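Long-range contact in putative methylthioribose-1-phosphate isomerase (Archaeoglobus fulgidus, PDB 1T5O), which probably interconverts methylthioribose-1-phosphate and methylthioribulose-1-phosphate, an isomerisation in methionine biosynthesis: residues 12-17 and 42-47. Numbering follows the deposited sequence.
Sequences LKLIDQ and LAVRGA
Two acceptors grip NH1 of Arg45: OE1 of Gln17 and, from the same chain, OD1 of Asn155. The bond from Arg45 NH1 to Gln17 OE1 is short, 2.7 Å, and fairly straight, 160° at the hydrogen. It lands on a lone pair of OE1 in the carbonyl plane, and OE1 sits at the guanidinium edge, near its plane. The two flat groups are steeply turned, 78° apart, and the side chains cross at about a right angle. Gln17 reaches across extended beyond CG. In Arg45, CG takes the crowded position between N and carbonyl carbon (chi1 40°), which places it 3.1 Å from Gln17 OE1, and the bend at chi3 brings NH1 back to the same oxygen. The other amide branch, NE2, makes a weak hydrogen bond to Leu159 O, which may help set the amide's orientation.

Gln17 N gives a weak bond of 3.4 Å to Ala43 O. Ile15 O and Ala43 O, both acceptors, lie 3.1 Å apart without a hydrogen bond. Asp16 OD1, bonded to Thr18 OG1, touches the methyl of Ala43. Leu14 CD1 presses on Val44 CG2 at a tight 3.5 Å, and Ala38 of helix 32-40 touches both side chains.

The contact thus sets the end of strand 12-15 against the loop between helices 32-40 and 47-61, where a Schellman motif at Leu42 ends the first helix and Gly46 occupies the N-cap position of the second. Arg45, Gly46 and Ala47 are predicted to bind substrate; Gln17 is then a probable second-shell residue, a neutral acceptor that probably helps orient the guanidinium while leaving its positive charge for the substrate.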
loop_
_atom_site.group_PDB
_atom_site.type_symbol
_atom_site.label_atom_id
_atom_site.label_comp_id
_atom_site.label_asym_id
_atom_site.label_seq_id
_atom_site.Cartn_x
_atom_site.Cartn_y
_atom_site.Cartn_z
ATOM N N LEU A 12 -23.048 -0.079 28.669
ATOM C CA LEU A 12 -22.231 -0.534 27.550
ATOM C C LEU A 12 -21.019 0.361 27.312
ATOM O O LEU A 12 -21.166 1.544 26.996
ATOM C CB LEU A 12 -23.079 -0.580 26.280
ATOM C CG LEU A 12 -22.641 -1.525 25.156
ATOM C CD1 LEU A 12 -23.669 -1.466 24.015
ATOM C CD2 LEU A 12 -21.244 -1.149 24.663
ATOM N N LYS A 13 -19.828 -0.203 27.450
ATOM C CA LYS A 13 -18.601 0.559 27.221
ATOM C C LYS A 13 -17.840 -0.037 26.031
ATOM O O LYS A 13 -17.808 -1.263 25.871
ATOM C CB LYS A 13 -17.704 0.515 28.456
ATOM C CG LYS A 13 -18.376 0.903 29.772
ATOM C CD LYS A 13 -18.713 2.393 29.839
ATOM C CE LYS A 13 -19.246 2.767 31.236
ATOM N NZ LYS A 13 -18.237 2.445 32.306
ATOM N N LEU A 14 -17.246 0.830 25.203
ATOM C CA LEU A 14 -16.455 0.411 24.033
ATOM C C LEU A 14 -15.191 1.246 23.927
ATOM O O LEU A 14 -15.188 2.434 24.259
ATOM C CB LEU A 14 -17.159 0.674 22.699
ATOM C CG LEU A 14 -18.637 0.659 22.348
ATOM C CD1 LEU A 14 -18.804 1.425 21.055
ATOM C CD2 LEU A 14 -19.140 -0.755 22.194
ATOM N N ILE A 15 -14.128 0.630 23.428
ATOM C CA ILE A 15 -12.894 1.354 23.187
ATOM C C ILE A 15 -13.231 2.075 21.880
ATOM O O ILE A 15 -13.683 1.442 20.921
ATOM C CB ILE A 15 -11.709 0.395 22.933
ATOM C CG1 ILE A 15 -11.157 -0.127 24.256
ATOM C CG2 ILE A 15 -10.618 1.108 22.139
ATOM C CD1 ILE A 15 -10.119 -1.227 24.087
ATOM N N ASP A 16 -13.024 3.384 21.834
ATOM C CA ASP A 16 -13.333 4.155 20.621
ATOM C C ASP A 16 -12.163 4.021 19.637
ATOM O O ASP A 16 -11.242 4.838 19.639
ATOM C CB ASP A 16 -13.529 5.638 20.963
ATOM C CG ASP A 16 -14.141 6.427 19.822
ATOM O OD1 ASP A 16 -14.181 5.915 18.684
ATOM O OD2 ASP A 16 -14.585 7.568 20.061
ATOM N N GLN A 17 -12.219 3.006 18.780
ATOM C CA GLN A 17 -11.141 2.759 17.830
ATOM C C GLN A 17 -10.860 3.888 16.848
ATOM O O GLN A 17 -9.741 4.030 16.381
ATOM C CB GLN A 17 -11.382 1.427 17.100
ATOM C CG GLN A 17 -11.082 0.223 17.991
ATOM C CD GLN A 17 -11.365 -1.107 17.319
ATOM O OE1 GLN A 17 -10.847 -1.387 16.239
ATOM N NE2 GLN A 17 -12.185 -1.939 17.959
ATOM N N LEU A 42 -17.235 2.542 12.690
ATOM C CA LEU A 42 -16.194 1.541 12.906
ATOM C C LEU A 42 -15.500 1.777 14.252
ATOM O O LEU A 42 -14.318 1.465 14.414
ATOM C CB LEU A 42 -15.156 1.556 11.772
ATOM C CG LEU A 42 -15.675 1.362 10.338
ATOM C CD1 LEU A 42 -14.477 1.307 9.377
ATOM C CD2 LEU A 42 -16.504 0.068 10.229
ATOM N N ALA A 43 -16.215 2.353 15.218
ATOM C CA ALA A 43 -15.623 2.544 16.541
ATOM C C ALA A 43 -15.529 1.135 17.152
ATOM O O ALA A 43 -14.671 0.865 17.988
ATOM C CB ALA A 43 -16.490 3.452 17.401
ATOM N N VAL A 44 -16.439 0.255 16.730
ATOM C CA VAL A 44 -16.436 -1.147 17.144
ATOM C C VAL A 44 -16.310 -1.868 15.824
ATOM O O VAL A 44 -16.973 -1.492 14.860
ATOM C CB VAL A 44 -17.767 -1.659 17.704
ATOM C CG1 VAL A 44 -17.476 -2.720 18.761
ATOM C CG2 VAL A 44 -18.614 -0.531 18.210
ATOM N N ARG A 45 -15.500 -2.915 15.780
ATOM C CA ARG A 45 -15.304 -3.670 14.543
ATOM C C ARG A 45 -14.754 -5.035 14.876
ATOM O O ARG A 45 -14.211 -5.236 15.968
ATOM C CB ARG A 45 -14.327 -2.933 13.630
ATOM C CG ARG A 45 -13.178 -2.307 14.376
ATOM C CD ARG A 45 -12.079 -1.946 13.398
ATOM N NE ARG A 45 -11.434 -3.135 12.851
ATOM C CZ ARG A 45 -10.576 -3.892 13.522
ATOM N NH1 ARG A 45 -10.257 -3.583 14.773
ATOM N NH2 ARG A 45 -10.020 -4.953 12.940
ATOM N N GLY A 46 -14.869 -5.959 13.930
ATOM C CA GLY A 46 -14.422 -7.319 14.160
ATOM C C GLY A 46 -15.679 -8.128 14.423
ATOM O O GLY A 46 -16.543 -7.696 15.191
ATOM N N ALA A 47 -15.802 -9.284 13.777
ATOM C CA ALA A 47 -16.982 -10.136 13.934
ATOM C C ALA A 47 -17.436 -10.349 15.387
ATOM O O ALA A 47 -18.581 -10.042 15.731
ATOM C CB ALA A 47 -16.749 -11.489 13.250
#